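Local coordinates for protein aldose 1-epimerase (PDB 1LUR) that probably interconverts the alpha and beta anomers of aldose sugars such as galactose, at residues 152-157 with 328-333; 21-26 with 145-150; 15-20 with 120-125; 272-277 with 304-309; 139-144 with 157-162. All blocks are in the same frame, centred on the assembly; numbering follows the deposited sequence.

From the N terminus, contact 3 closes the first long loop by laying 15-20 on 120-125, and contact 2 does the same for 21-26 and 145-150; these two cross, and both pack the small N-terminal sheet on one end of the large one. Contact 5 (139-144 with 157-162), a hairpin pairing, crosses contact 2. It also crosses contact 1, with which it shares His157 and in which 152-157 pairs with the distant 328-333 in the large sheet. Contact 4 (272-277 with 304-309) lies within the span of contact 1 and belongs to a third sheet, tied to contacts 1 and 5 through Tyr273 and His157.

Contact 1 of 5, residues 152-157 with 328-333; sequences QLIIEH and CQEIVY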
# COMPACT_ATOMS: atom_id res chain seq x y z
N GLN A 152 -0.65 -8.89 -15.16
CA GLN A 152 -0.37 -7.73 -14.34
C GLN A 152 -1.62 -7.20 -13.66
O GLN A 152 -2.73 -7.28 -14.20
CB GLN A 152 0.22 -6.60 -15.17
CG GLN A 152 1.44 -6.95 -15.99
CD GLN A 152 1.94 -5.76 -16.77
OE1 GLN A 152 1.16 -5.07 -17.43
NE2 GLN A 152 3.25 -5.52 -16.71
N LEU A 153 -1.43 -6.65 -12.47
CA LEU A 153 -2.52 -6.07 -11.71
C LEU A 153 -2.09 -4.61 -11.73
O LEU A 153 -0.99 -4.27 -11.27
CB LEU A 153 -2.55 -6.57 -10.26
CG LEU A 153 -3.46 -5.73 -9.35
CD1 LEU A 153 -4.91 -5.85 -9.81
CD2 LEU A 153 -3.33 -6.20 -7.91
N ILE A 154 -2.92 -3.76 -12.31
CA ILE A 154 -2.60 -2.34 -12.38
C ILE A 154 -3.50 -1.55 -11.45
O ILE A 154 -4.73 -1.68 -11.50
CB ILE A 154 -2.79 -1.80 -13.82
CG1 ILE A 154 -1.78 -2.46 -14.76
CG2 ILE A 154 -2.63 -0.28 -13.82
CD1 ILE A 154 -1.99 -2.11 -16.22
N ILE A 155 -2.89 -0.74 -10.59
CA ILE A 155 -3.65 0.07 -9.66
C ILE A 155 -3.39 1.51 -10.05
O ILE A 155 -2.24 1.97 -10.08
CB ILE A 155 -3.20 -0.09 -8.18
CG1 ILE A 155 -3.36 -1.53 -7.71
CG2 ILE A 155 -4.05 0.83 -7.30
CD1 ILE A 155 -3.00 -1.72 -6.24
N GLU A 156 -4.45 2.23 -10.37
CA GLU A 156 -4.33 3.63 -10.75
C GLU A 156 -4.95 4.46 -9.65
O GLU A 156 -5.99 4.10 -9.11
CB GLU A 156 -5.08 3.91 -12.05
CG GLU A 156 -4.49 3.25 -13.27
CD GLU A 156 -5.44 3.32 -14.44
OE1 GLU A 156 -5.82 4.45 -14.84
OE2 GLU A 156 -5.82 2.24 -14.94
N HIS A 157 -4.28 5.55 -9.31
CA HIS A 157 -4.75 6.46 -8.28
C HIS A 157 -4.94 7.81 -8.96
O HIS A 157 -3.99 8.38 -9.48
CB HIS A 157 -3.69 6.56 -7.17
CG HIS A 157 -3.64 5.36 -6.27
ND1 HIS A 157 -2.63 5.15 -5.36
CD2 HIS A 157 -4.50 4.32 -6.12
CE1 HIS A 157 -2.86 4.04 -4.69
NE2 HIS A 157 -3.99 3.52 -5.13
N CYS A 328 -2.18 11.86 -10.21
CA CYS A 328 -2.17 10.70 -11.09
C CYS A 328 -0.94 9.84 -10.83
O CYS A 328 0.17 10.23 -11.15
CB CYS A 328 -2.18 11.18 -12.55
SG CYS A 328 -2.56 9.88 -13.76
N GLN A 329 -1.16 8.68 -10.23
CA GLN A 329 -0.07 7.75 -9.93
C GLN A 329 -0.54 6.34 -10.27
O GLN A 329 -1.74 6.09 -10.37
CB GLN A 329 0.29 7.78 -8.44
CG GLN A 329 0.70 9.15 -7.88
CD GLN A 329 2.02 9.66 -8.45
OE1 GLN A 329 2.96 8.90 -8.67
NE2 GLN A 329 2.10 10.97 -8.66
N GLU A 330 0.41 5.43 -10.45
CA GLU A 330 0.05 4.05 -10.77
C GLU A 330 1.05 3.07 -10.19
O GLU A 330 2.21 3.42 -9.91
CB GLU A 330 -0.04 3.84 -12.30
CG GLU A 330 1.29 3.80 -13.02
CD GLU A 330 1.18 3.20 -14.42
OE1 GLU A 330 2.23 3.10 -15.09
OE2 GLU A 330 0.07 2.84 -14.85
N ILE A 331 0.58 1.85 -10.00
CA ILE A 331 1.39 0.77 -9.45
C ILE A 331 1.10 -0.43 -10.33
O ILE A 331 -0.06 -0.80 -10.50
CB ILE A 331 0.96 0.41 -8.01
CG1 ILE A 331 0.98 1.65 -7.12
CG2 ILE A 331 1.91 -0.62 -7.44
CD1 ILE A 331 0.39 1.42 -5.73
N VAL A 332 2.15 -1.03 -10.90
CA VAL A 332 1.95 -2.19 -11.76
C VAL A 332 2.59 -3.43 -11.13
O VAL A 332 3.81 -3.47 -10.94
CB VAL A 332 2.56 -1.97 -13.16
CG1 VAL A 332 2.27 -3.18 -14.06
CG2 VAL A 332 1.98 -0.71 -13.78
N TYR A 333 1.76 -4.41 -10.79
CA TYR A 333 2.24 -5.65 -10.20
C TYR A 333 2.25 -6.72 -11.28
O TYR A 333 1.21 -6.99 -11.89
CB TYR A 333 1.32 -6.14 -9.07
CG TYR A 333 1.11 -5.18 -7.93
CD1 TYR A 333 0.31 -4.05 -8.09
CD2 TYR A 333 1.67 -5.42 -6.68
CE1 TYR A 333 0.07 -3.19 -7.03
CE2 TYR A 333 1.45 -4.56 -5.61
CZ TYR A 333 0.65 -3.45 -5.79
OH TYR A 333 0.42 -2.59 -4.74
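Tyr333 O takes two donors: Leu153 N at 2.7 Å and, more weakly, the CA-H of Gln152, whose CA lies 3.0 Å from it. The return bond from Tyr333 N to Leu153 O is 2.8 Å and nearly straight (174°). Ile155 with Ile331 and His157 with Gln329 repeat this pairing, which joins antiparallel strands 152-160 and 327-337 within the large sheet. On the face of Leu153, Ile155 and Tyr333, the tyrosine CG stands beside its backbone N (chi1 -58°), whence the ring runs past Leu153 O, in plane at its edge and 3.4 Å from Tyr333 CD1; Ile155 CD1 comes within 3.5 Å of Tyr333 CE1. An alanine here would probably open a gap beside Ile155 CD1 and leave Trp175 without its ring neighbour. On the other face, beta-branched Ile154 and Val332 lie side by side, CG1 to CG1 4.2 Å. At the strand end, Gln152 NE2 sits 3.7 Å from Val332 CG1; its amide is hydrogen-bonded through OE1 to Asn148 ND2 and through NE2 to Thr334 OG1.

Contact 2 of 5, residues 21-26 with 145-150; sequences QGLTAT and YTVNDR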
# COMPACT_ATOMS: atom_id res chain seq x y z
N GLN A 21 -5.60 -15.95 -18.21
CA GLN A 21 -4.49 -16.85 -17.89
C GLN A 21 -4.42 -17.38 -16.47
O GLN A 21 -3.40 -17.95 -16.07
CB GLN A 21 -3.15 -16.18 -18.24
CG GLN A 21 -2.90 -16.02 -19.73
CD GLN A 21 -3.67 -14.87 -20.32
OE1 GLN A 21 -3.34 -13.71 -20.08
NE2 GLN A 21 -4.70 -15.18 -21.10
N GLY A 22 -5.47 -17.19 -15.68
CA GLY A 22 -5.44 -17.68 -14.32
C GLY A 22 -5.11 -16.67 -13.23
O GLY A 22 -4.66 -17.06 -12.16
N LEU A 23 -5.33 -15.39 -13.51
CA LEU A 23 -5.06 -14.33 -12.54
C LEU A 23 -6.41 -13.73 -12.15
O LEU A 23 -7.15 -13.25 -13.01
CB LEU A 23 -4.18 -13.23 -13.15
CG LEU A 23 -3.99 -11.93 -12.36
CD1 LEU A 23 -3.30 -12.20 -11.02
CD2 LEU A 23 -3.15 -10.96 -13.20
N THR A 24 -6.75 -13.78 -10.87
CA THR A 24 -8.01 -13.25 -10.41
C THR A 24 -7.79 -12.31 -9.22
O THR A 24 -6.92 -12.53 -8.39
CB THR A 24 -8.98 -14.39 -9.98
OG1 THR A 24 -9.17 -15.29 -11.07
CG2 THR A 24 -10.34 -13.83 -9.58
N ALA A 25 -8.58 -11.24 -9.18
CA ALA A 25 -8.48 -10.26 -8.10
C ALA A 25 -9.88 -9.98 -7.58
O ALA A 25 -10.82 -9.82 -8.35
CB ALA A 25 -7.85 -8.98 -8.62
N THR A 26 -10.02 -9.94 -6.26
CA THR A 26 -11.31 -9.67 -5.66
C THR A 26 -11.22 -8.35 -4.89
O THR A 26 -10.37 -8.20 -4.01
CB THR A 26 -11.73 -10.79 -4.70
OG1 THR A 26 -11.74 -12.04 -5.41
CG2 THR A 26 -13.12 -10.52 -4.15
N TYR A 145 -8.64 -0.85 -10.43
CA TYR A 145 -7.88 -2.09 -10.36
C TYR A 145 -8.16 -2.76 -11.69
O TYR A 145 -9.32 -2.91 -12.08
CB TYR A 145 -8.37 -3.00 -9.24
CG TYR A 145 -8.03 -2.55 -7.84
CD1 TYR A 145 -8.92 -1.78 -7.10
CD2 TYR A 145 -6.85 -2.97 -7.23
CE1 TYR A 145 -8.65 -1.44 -5.78
CE2 TYR A 145 -6.57 -2.64 -5.90
CZ TYR A 145 -7.48 -1.87 -5.18
OH TYR A 145 -7.24 -1.57 -3.86
N THR A 146 -7.10 -3.15 -12.40
CA THR A 146 -7.25 -3.80 -13.69
C THR A 146 -6.25 -4.93 -13.84
O THR A 146 -5.11 -4.83 -13.41
CB THR A 146 -7.01 -2.79 -14.83
OG1 THR A 146 -7.96 -1.71 -14.73
CG2 THR A 146 -7.16 -3.46 -16.20
N VAL A 147 -6.70 -6.04 -14.42
CA VAL A 147 -5.82 -7.19 -14.64
C VAL A 147 -5.75 -7.33 -16.15
O VAL A 147 -6.74 -7.07 -16.84
CB VAL A 147 -6.39 -8.48 -14.03
CG1 VAL A 147 -6.27 -8.44 -12.52
CG2 VAL A 147 -7.85 -8.65 -14.45
N ASN A 148 -4.59 -7.73 -16.68
CA ASN A 148 -4.46 -7.89 -18.12
C ASN A 148 -3.83 -9.21 -18.54
O ASN A 148 -3.49 -10.04 -17.69
CB ASN A 148 -3.64 -6.74 -18.71
CG ASN A 148 -2.26 -6.62 -18.10
OD1 ASN A 148 -1.60 -7.63 -17.83
ND2 ASN A 148 -1.80 -5.39 -17.92
N ASP A 149 -3.67 -9.39 -19.85
CA ASP A 149 -3.08 -10.60 -20.42
C ASP A 149 -1.60 -10.78 -20.14
O ASP A 149 -1.02 -11.82 -20.44
CB ASP A 149 -3.32 -10.64 -21.94
CG ASP A 149 -2.88 -9.36 -22.63
OD1 ASP A 149 -1.72 -8.94 -22.45
OD2 ASP A 149 -3.71 -8.77 -23.35
N ARG A 150 -0.97 -9.75 -19.56
CA ARG A 150 0.45 -9.81 -19.24
C ARG A 150 0.59 -10.25 -17.79
O ARG A 150 1.67 -10.17 -17.21
CB ARG A 150 1.08 -8.44 -19.45
CG ARG A 150 0.98 -7.91 -20.87
CD ARG A 150 1.46 -6.46 -20.95
NE ARG A 150 2.82 -6.31 -20.44
CZ ARG A 150 3.41 -5.14 -20.21
NH1 ARG A 150 2.77 -4.00 -20.45
NH2 ARG A 150 4.66 -5.11 -19.74
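Leu23 and Val147 carry the apolar part of this contact, with Leu23 CD2 4.1 Å from Val147 CG1. The valine stands with CG1 anti to its carbonyl carbon (chi1 -73°), which presents that methyl to both of its partners: the leucine and Ala25, whose CB is 4.2 Å from Val147 CG1. Val147 CG1 thus fits between a leucine branch and a short alanine methyl, the backbones being about equally spaced at both. Toward the loops the contact turns polar without gaining a bond. Gln21 OE1 lies 3.0 Å from Asp149 O, but both are acceptors; the same OE1 is 3.6 Å from Asp149 CB.

Behind these first contacts, Asn148 shapes the turn: its OD1 accepts from Arg150 N at 2.8 Å, an Asx turn, with the donor 40° above the carbonyl plane. Asn19 links the two loops, OD1 receiving Leu23 N and ND2 giving to Asn148 O, while a glycine at positive phi makes the bend that presents Gln21 and Leu23.

No backbone bond joins the two segments, as expected where sheets pack face against face. Strand 24-28, flanked by 15-18 and 33-40, here meets strand 138-147 of the large sheet, Leu23 packing also on Leu37 and Phe39 and Val147 on Leu153 of the next strand.

Contact 3 of 5, residues 15-20 with 120-125; sequences IEIANK and ESVSFS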
# COMPACT_ATOMS: atom_id res chain seq x y z
N ILE A 15 -16.21 -7.92 -5.35
CA ILE A 15 -16.27 -7.76 -6.80
C ILE A 15 -15.06 -8.49 -7.36
O ILE A 15 -13.93 -8.27 -6.91
CB ILE A 15 -16.21 -6.29 -7.21
CG1 ILE A 15 -17.36 -5.51 -6.55
CG2 ILE A 15 -16.29 -6.17 -8.73
CD1 ILE A 15 -17.37 -4.03 -6.87
N GLU A 16 -15.29 -9.36 -8.34
CA GLU A 16 -14.19 -10.11 -8.93
C GLU A 16 -13.86 -9.71 -10.36
O GLU A 16 -14.75 -9.39 -11.16
CB GLU A 16 -14.50 -11.61 -8.90
CG GLU A 16 -14.12 -12.30 -7.60
CD GLU A 16 -14.42 -13.79 -7.61
OE1 GLU A 16 -14.03 -14.47 -8.59
OE2 GLU A 16 -15.04 -14.28 -6.65
N ILE A 17 -12.57 -9.72 -10.67
CA ILE A 17 -12.08 -9.37 -12.00
C ILE A 17 -11.01 -10.41 -12.30
O ILE A 17 -10.42 -10.99 -11.38
CB ILE A 17 -11.44 -7.97 -12.07
CG1 ILE A 17 -10.23 -7.87 -11.15
CG2 ILE A 17 -12.48 -6.92 -11.72
CD1 ILE A 17 -9.47 -6.57 -11.30
N ALA A 18 -10.76 -10.67 -13.58
CA ALA A 18 -9.76 -11.67 -13.93
C ALA A 18 -9.38 -11.64 -15.39
O ALA A 18 -10.11 -11.11 -16.23
CB ALA A 18 -10.27 -13.06 -13.55
N ASN A 19 -8.22 -12.19 -15.71
CA ASN A 19 -7.78 -12.22 -17.09
C ASN A 19 -8.06 -13.63 -17.60
O ASN A 19 -8.80 -14.38 -16.97
CB ASN A 19 -6.29 -11.88 -17.22
CG ASN A 19 -5.40 -12.86 -16.50
OD1 ASN A 19 -5.86 -13.87 -15.96
ND2 ASN A 19 -4.10 -12.57 -16.49
N LYS A 20 -7.47 -14.00 -18.73
CA LYS A 20 -7.70 -15.32 -19.29
C LYS A 20 -6.58 -16.33 -19.02
O LYS A 20 -6.63 -17.45 -19.53
CB LYS A 20 -7.89 -15.21 -20.81
CG LYS A 20 -9.07 -14.35 -21.24
CD LYS A 20 -10.39 -15.04 -20.96
CE LYS A 20 -11.52 -14.34 -21.69
NZ LYS A 20 -11.23 -14.25 -23.15
N GLU A 120 -12.55 -7.52 -16.34
CA GLU A 120 -11.16 -7.43 -15.89
C GLU A 120 -10.77 -6.12 -15.21
O GLU A 120 -9.59 -5.88 -14.97
CB GLU A 120 -10.23 -7.67 -17.08
CG GLU A 120 -10.14 -6.50 -18.05
CD GLU A 120 -11.50 -6.07 -18.57
OE1 GLU A 120 -12.16 -6.87 -19.28
OE2 GLU A 120 -11.92 -4.93 -18.28
N SER A 121 -11.76 -5.28 -14.89
CA SER A 121 -11.45 -4.01 -14.24
C SER A 121 -12.61 -3.49 -13.40
O SER A 121 -13.77 -3.83 -13.62
CB SER A 121 -11.08 -2.97 -15.31
OG SER A 121 -10.78 -1.71 -14.75
N VAL A 122 -12.28 -2.65 -12.42
CA VAL A 122 -13.28 -2.06 -11.53
C VAL A 122 -12.73 -0.73 -11.02
O VAL A 122 -11.55 -0.64 -10.67
CB VAL A 122 -13.61 -2.98 -10.32
CG1 VAL A 122 -12.35 -3.24 -9.50
CG2 VAL A 122 -14.69 -2.35 -9.46
N SER A 123 -13.57 0.30 -11.00
CA SER A 123 -13.15 1.60 -10.52
C SER A 123 -14.03 2.04 -9.37
O SER A 123 -15.24 1.81 -9.38
CB SER A 123 -13.21 2.64 -11.64
OG SER A 123 -12.34 2.31 -12.71
N PHE A 124 -13.42 2.66 -8.36
CA PHE A 124 -14.12 3.14 -7.18
C PHE A 124 -13.89 4.64 -7.07
O PHE A 124 -12.85 5.14 -7.49
CB PHE A 124 -13.58 2.49 -5.91
CG PHE A 124 -13.68 1.00 -5.88
CD1 PHE A 124 -12.55 0.21 -6.05
CD2 PHE A 124 -14.91 0.37 -5.66
CE1 PHE A 124 -12.63 -1.18 -6.00
CE2 PHE A 124 -15.00 -1.01 -5.61
CZ PHE A 124 -13.86 -1.79 -5.78
N SER A 125 -14.85 5.35 -6.49
CA SER A 125 -14.70 6.79 -6.33
C SER A 125 -15.22 7.18 -4.96
O SER A 125 -16.07 6.50 -4.39
CB SER A 125 -15.47 7.53 -7.42
OG SER A 125 -15.20 8.93 -7.36
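Ile17 packs down onto the backbone of Glu120 and Ser121 where the first strand of the N-terminal four-stranded sheet lies over the large sheet, a beta-sandwich contact in the mutarotase fold. Strands 15-18 and 121-125 run 137° apart, and no hydrogen bond joins them. The tight part is around Ile17. Its CG2 reaches Ser121 N at 3.6 Å, CB lies 3.7 Å from Glu120 C, and CD1 is 3.7 Å from Glu120 O. CG1 stands between the backbone N and the carbonyl carbon (chi1 62°), which leaves CG2 anti to the carbonyl carbon and over Ser121 N; a beta-branched residue offers two arms to the one peptide. An alanine here would probably open a gap over the Glu120-Ser121 peptide where CG2 and CD1 had been.

Packing is looser at Ile15, which is partly exposed and touches by its tip alone. Ile15 CD1 meets Phe124 CE2 tip to tip at 4.0 Å and lies 4.1 Å from Val122 CG2; Pro29 borders both the isoleucine and the phenylalanine. At the other end, the partly exposed Glu120 touches through its side-chain CB alone, a position that suits a charged residue: Glu120 CB rests 3.5 Å from Ala18 O.

Contact 4 of 5, residues 272-277 with 304-309; sequences SYPVIH and PQFHSA
Val275 and Gln305 form an antiparallel hydrogen-bonded pair, Gln305 N to Val275 O at 2.9 Å and Val275 N to Gln305 O at 3.2 Å, with Ile276 and Pro304 the adjoining non-hydrogen-bonded pair; the chains part after Gln305. Tyr273 lays one ring face over the chain, Gln305 CA lying 3.3 Å from Tyr273 CD2, and turns its edge to the face of Phe306 in an offset edge-to-face pair (planes at 85°). Pro274, compact and rigid, brings its CD to 3.8 Å from Phe306 CD2. Val275 CG1 sits over the centre of the His307 ring, a CH-pi contact 3.6 Å from the centroid. Gln305, its chain extended beyond CG, holds the following loop: NE2 gives to Phe306 O at 3.0 Å and, weakly, to Ser308 OG. In the seven-stranded antiparallel sheet of the mutarotase fold, strand 275-279 runs between 300-305 and 238-243, where Asp238 is hydrogen-bonded to His277 NE2 and Asp240 to ND1; Tyr273 OH is hydrogen-bonded to His157 ND1 in the large sheet.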
# COMPACT_ATOMS: atom_id res chain seq x y z
N SER A 272 4.98 4.86 -10.19
CA SER A 272 5.28 6.26 -10.44
C SER A 272 5.68 6.89 -9.12
O SER A 272 6.33 7.94 -9.10
CB SER A 272 4.05 6.96 -11.01
OG SER A 272 2.92 6.76 -10.17
N TYR A 273 5.28 6.26 -8.02
CA TYR A 273 5.61 6.77 -6.69
C TYR A 273 7.13 6.73 -6.48
O TYR A 273 7.81 5.86 -7.03
CB TYR A 273 4.91 5.96 -5.59
CG TYR A 273 3.42 6.25 -5.44
CD1 TYR A 273 2.47 5.35 -5.92
CD2 TYR A 273 2.97 7.42 -4.83
CE1 TYR A 273 1.10 5.61 -5.80
CE2 TYR A 273 1.60 7.69 -4.71
CZ TYR A 273 0.67 6.78 -5.20
OH TYR A 273 -0.67 7.05 -5.10
N PRO A 274 7.66 7.67 -5.68
CA PRO A 274 9.09 7.76 -5.40
C PRO A 274 9.61 6.78 -4.35
O PRO A 274 10.81 6.52 -4.28
CB PRO A 274 9.26 9.21 -4.97
CG PRO A 274 8.01 9.43 -4.18
CD PRO A 274 6.94 8.79 -5.05
N VAL A 275 8.73 6.24 -3.52
CA VAL A 275 9.17 5.30 -2.50
C VAL A 275 8.21 4.14 -2.34
O VAL A 275 7.09 4.15 -2.86
CB VAL A 275 9.33 5.98 -1.10
CG1 VAL A 275 10.03 7.31 -1.24
CG2 VAL A 275 7.97 6.14 -0.43
N ILE A 276 8.67 3.11 -1.64
CA ILE A 276 7.86 1.94 -1.40
C ILE A 276 8.04 1.61 0.07
O ILE A 276 9.14 1.28 0.51
CB ILE A 276 8.30 0.72 -2.23
CG1 ILE A 276 8.06 1.00 -3.72
CG2 ILE A 276 7.54 -0.50 -1.77
CD1 ILE A 276 8.39 -0.18 -4.63
N HIS A 277 6.96 1.72 0.83
CA HIS A 277 7.02 1.43 2.26
C HIS A 277 6.86 -0.07 2.47
O HIS A 277 5.87 -0.66 2.04
CB HIS A 277 5.92 2.16 3.02
CG HIS A 277 6.01 1.99 4.50
ND1 HIS A 277 6.90 2.70 5.28
CD2 HIS A 277 5.35 1.16 5.34
CE1 HIS A 277 6.79 2.31 6.54
NE2 HIS A 277 5.85 1.38 6.60
N PRO A 304 3.51 1.36 -2.22
CA PRO A 304 4.14 2.37 -3.08
C PRO A 304 3.47 3.68 -2.65
O PRO A 304 2.25 3.75 -2.60
CB PRO A 304 3.72 1.94 -4.48
CG PRO A 304 3.67 0.44 -4.35
CD PRO A 304 2.95 0.26 -3.03
N GLN A 305 4.26 4.70 -2.35
CA GLN A 305 3.67 5.97 -1.91
C GLN A 305 4.71 7.07 -1.93
O GLN A 305 5.85 6.85 -2.33
CB GLN A 305 3.22 5.80 -0.45
CG GLN A 305 4.43 5.47 0.45
CD GLN A 305 4.12 5.39 1.94
OE1 GLN A 305 3.37 4.53 2.39
NE2 GLN A 305 4.74 6.28 2.72
N PHE A 306 4.31 8.26 -1.47
CA PHE A 306 5.22 9.39 -1.41
C PHE A 306 5.83 9.22 -0.02
O PHE A 306 5.26 8.51 0.82
CB PHE A 306 4.48 10.74 -1.45
CG PHE A 306 4.01 11.14 -2.81
CD1 PHE A 306 2.70 10.91 -3.21
CD2 PHE A 306 4.89 11.75 -3.70
CE1 PHE A 306 2.27 11.29 -4.48
CE2 PHE A 306 4.47 12.14 -4.97
CZ PHE A 306 3.16 11.91 -5.36
N HIS A 307 6.97 9.86 0.23
CA HIS A 307 7.62 9.75 1.53
C HIS A 307 6.65 9.94 2.68
O HIS A 307 5.80 10.83 2.65
CB HIS A 307 8.72 10.80 1.68
CG HIS A 307 9.79 10.71 0.64
ND1 HIS A 307 9.54 10.81 -0.71
CD2 HIS A 307 11.14 10.56 0.77
CE1 HIS A 307 10.68 10.73 -1.37
NE2 HIS A 307 11.66 10.58 -0.50
N SER A 308 6.80 9.12 3.71
CA SER A 308 5.95 9.21 4.88
C SER A 308 6.26 10.54 5.57
O SER A 308 7.41 11.00 5.57
CB SER A 308 6.23 8.04 5.82
OG SER A 308 5.89 6.80 5.24
N ALA A 309 5.24 11.18 6.14
CA ALA A 309 5.41 12.46 6.84
C ALA A 309 5.82 13.61 5.92
O ALA A 309 6.34 14.62 6.38
CB ALA A 309 6.43 12.33 7.97

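Contact 5 of 5, residues 139-144 with 157-162; sequences AKIDVT and HHATCD
In the beta hairpin of strands 138-147 and 152-160, Asp142 and His158 form an antiparallel hydrogen-bonded pair, and Lys140 with Thr160 form the next. Asp142 N gives to His158 O at 2.9 Å, almost straight at 176°, and His158 N returns a bond of the same length to Asp142 O; Lys140 N meets Thr160 O at 2.8 Å. These four residues share the partly exposed face of the sheet, which suits their polar side chains. Lys140 has an extended chain that bends only at its last torsion (chi4 -60°), placing NZ 2.7 Å from Asp142 OD1 in a salt bridge, on the syn side and 29° out of the carboxylate plane. The same OD1 is hydrogen-bonded to Ser125 of the neighbouring strand, so two partners fix the carboxylate.

The opposite face is buried and mostly apolar. Ala159 is small enough for its CB to lie 3.4 Å from Lys140 O while also meeting Ile141 CG1 at 4.0 Å; Leu321 and Tyr327 pack on the alanine from outside the hairpin, and Trp112 on the isoleucine. Further along this face, Val143 lies side by side with His157, whose ND1 is hydrogen-bonded to Tyr273, the two side chains pointing the same way. The ring carbon His157 CD2 rests 3.6 Å from Val143 CG2.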
# COMPACT_ATOMS: atom_id res chain seq x y z
N ALA A 139 -11.26 16.59 -1.94
CA ALA A 139 -10.77 15.84 -3.08
C ALA A 139 -11.75 14.77 -3.50
O ALA A 139 -12.48 14.21 -2.68
CB ALA A 139 -9.43 15.19 -2.74
N LYS A 140 -11.78 14.52 -4.80
CA LYS A 140 -12.65 13.51 -5.38
C LYS A 140 -11.60 12.49 -5.81
O LYS A 140 -10.79 12.78 -6.69
CB LYS A 140 -13.40 14.05 -6.60
CG LYS A 140 -14.29 13.00 -7.24
CD LYS A 140 -15.00 13.53 -8.48
CE LYS A 140 -15.71 12.39 -9.20
NZ LYS A 140 -14.76 11.34 -9.64
N ILE A 141 -11.61 11.33 -5.18
CA ILE A 141 -10.64 10.29 -5.49
C ILE A 141 -11.23 9.10 -6.23
O ILE A 141 -12.29 8.59 -5.87
CB ILE A 141 -9.95 9.77 -4.20
CG1 ILE A 141 -9.29 10.92 -3.45
CG2 ILE A 141 -8.88 8.75 -4.55
CD1 ILE A 141 -10.12 11.48 -2.32
N ASP A 142 -10.52 8.66 -7.26
CA ASP A 142 -10.93 7.52 -8.07
C ASP A 142 -9.77 6.53 -8.15
O ASP A 142 -8.65 6.91 -8.48
CB ASP A 142 -11.33 7.98 -9.48
CG ASP A 142 -12.73 8.57 -9.52
OD1 ASP A 142 -13.01 9.53 -8.77
OD2 ASP A 142 -13.56 8.06 -10.31
N VAL A 143 -10.06 5.28 -7.81
CA VAL A 143 -9.06 4.22 -7.83
C VAL A 143 -9.53 3.08 -8.73
O VAL A 143 -10.68 2.63 -8.62
CB VAL A 143 -8.80 3.67 -6.42
CG1 VAL A 143 -8.06 2.35 -6.49
CG2 VAL A 143 -8.00 4.69 -5.61
N THR A 144 -8.65 2.62 -9.60
CA THR A 144 -9.00 1.53 -10.51
C THR A 144 -8.06 0.35 -10.39
O THR A 144 -6.85 0.51 -10.23
CB THR A 144 -8.98 2.00 -11.99
OG1 THR A 144 -9.87 3.12 -12.15
CG2 THR A 144 -9.42 0.86 -12.92
N HIS A 157 -4.28 5.55 -9.31
CA HIS A 157 -4.75 6.46 -8.28
C HIS A 157 -4.94 7.81 -8.96
O HIS A 157 -3.99 8.38 -9.48
CB HIS A 157 -3.69 6.56 -7.17
CG HIS A 157 -3.64 5.36 -6.27
ND1 HIS A 157 -2.63 5.15 -5.36
CD2 HIS A 157 -4.50 4.32 -6.12
CE1 HIS A 157 -2.86 4.04 -4.69
NE2 HIS A 157 -3.99 3.52 -5.13
N HIS A 158 -6.17 8.31 -8.97
CA HIS A 158 -6.47 9.58 -9.59
C HIS A 158 -7.29 10.46 -8.65
O HIS A 158 -8.02 9.95 -7.81
CB HIS A 158 -7.26 9.36 -10.89
CG HIS A 158 -7.73 10.63 -11.53
ND1 HIS A 158 -6.89 11.46 -12.24
CD2 HIS A 158 -8.95 11.21 -11.55
CE1 HIS A 158 -7.57 12.51 -12.67
NE2 HIS A 158 -8.83 12.38 -12.27
N ALA A 159 -7.17 11.78 -8.81
CA ALA A 159 -7.92 12.69 -7.96
C ALA A 159 -7.87 14.14 -8.41
O ALA A 159 -6.95 14.55 -9.11
CB ALA A 159 -7.43 12.59 -6.51
N THR A 160 -8.88 14.89 -7.99
CA THR A 160 -9.01 16.31 -8.30
C THR A 160 -9.59 16.95 -7.04
O THR A 160 -10.04 16.25 -6.13
CB THR A 160 -9.96 16.56 -9.49
OG1 THR A 160 -11.23 15.96 -9.22
CG2 THR A 160 -9.39 15.97 -10.76
N CYS A 161 -9.58 18.28 -6.98
CA CYS A 161 -10.11 18.98 -5.81
C CYS A 161 -10.70 20.34 -6.17
O CYS A 161 -10.42 20.89 -7.24
CB CYS A 161 -9.02 19.19 -4.76
SG CYS A 161 -7.78 20.40 -5.28
N ASP A 162 -11.50 20.87 -5.27
CA ASP A 162 -12.14 22.17 -5.45
C ASP A 162 -11.44 23.12 -4.50
O ASP A 162 -11.41 24.33 -4.71
CB ASP A 162 -13.63 22.10 -5.09
CG ASP A 162 -14.42 21.26 -6.07
OD1 ASP A 162 -14.34 21.54 -7.28
OD2 ASP A 162 -15.12 20.33 -5.63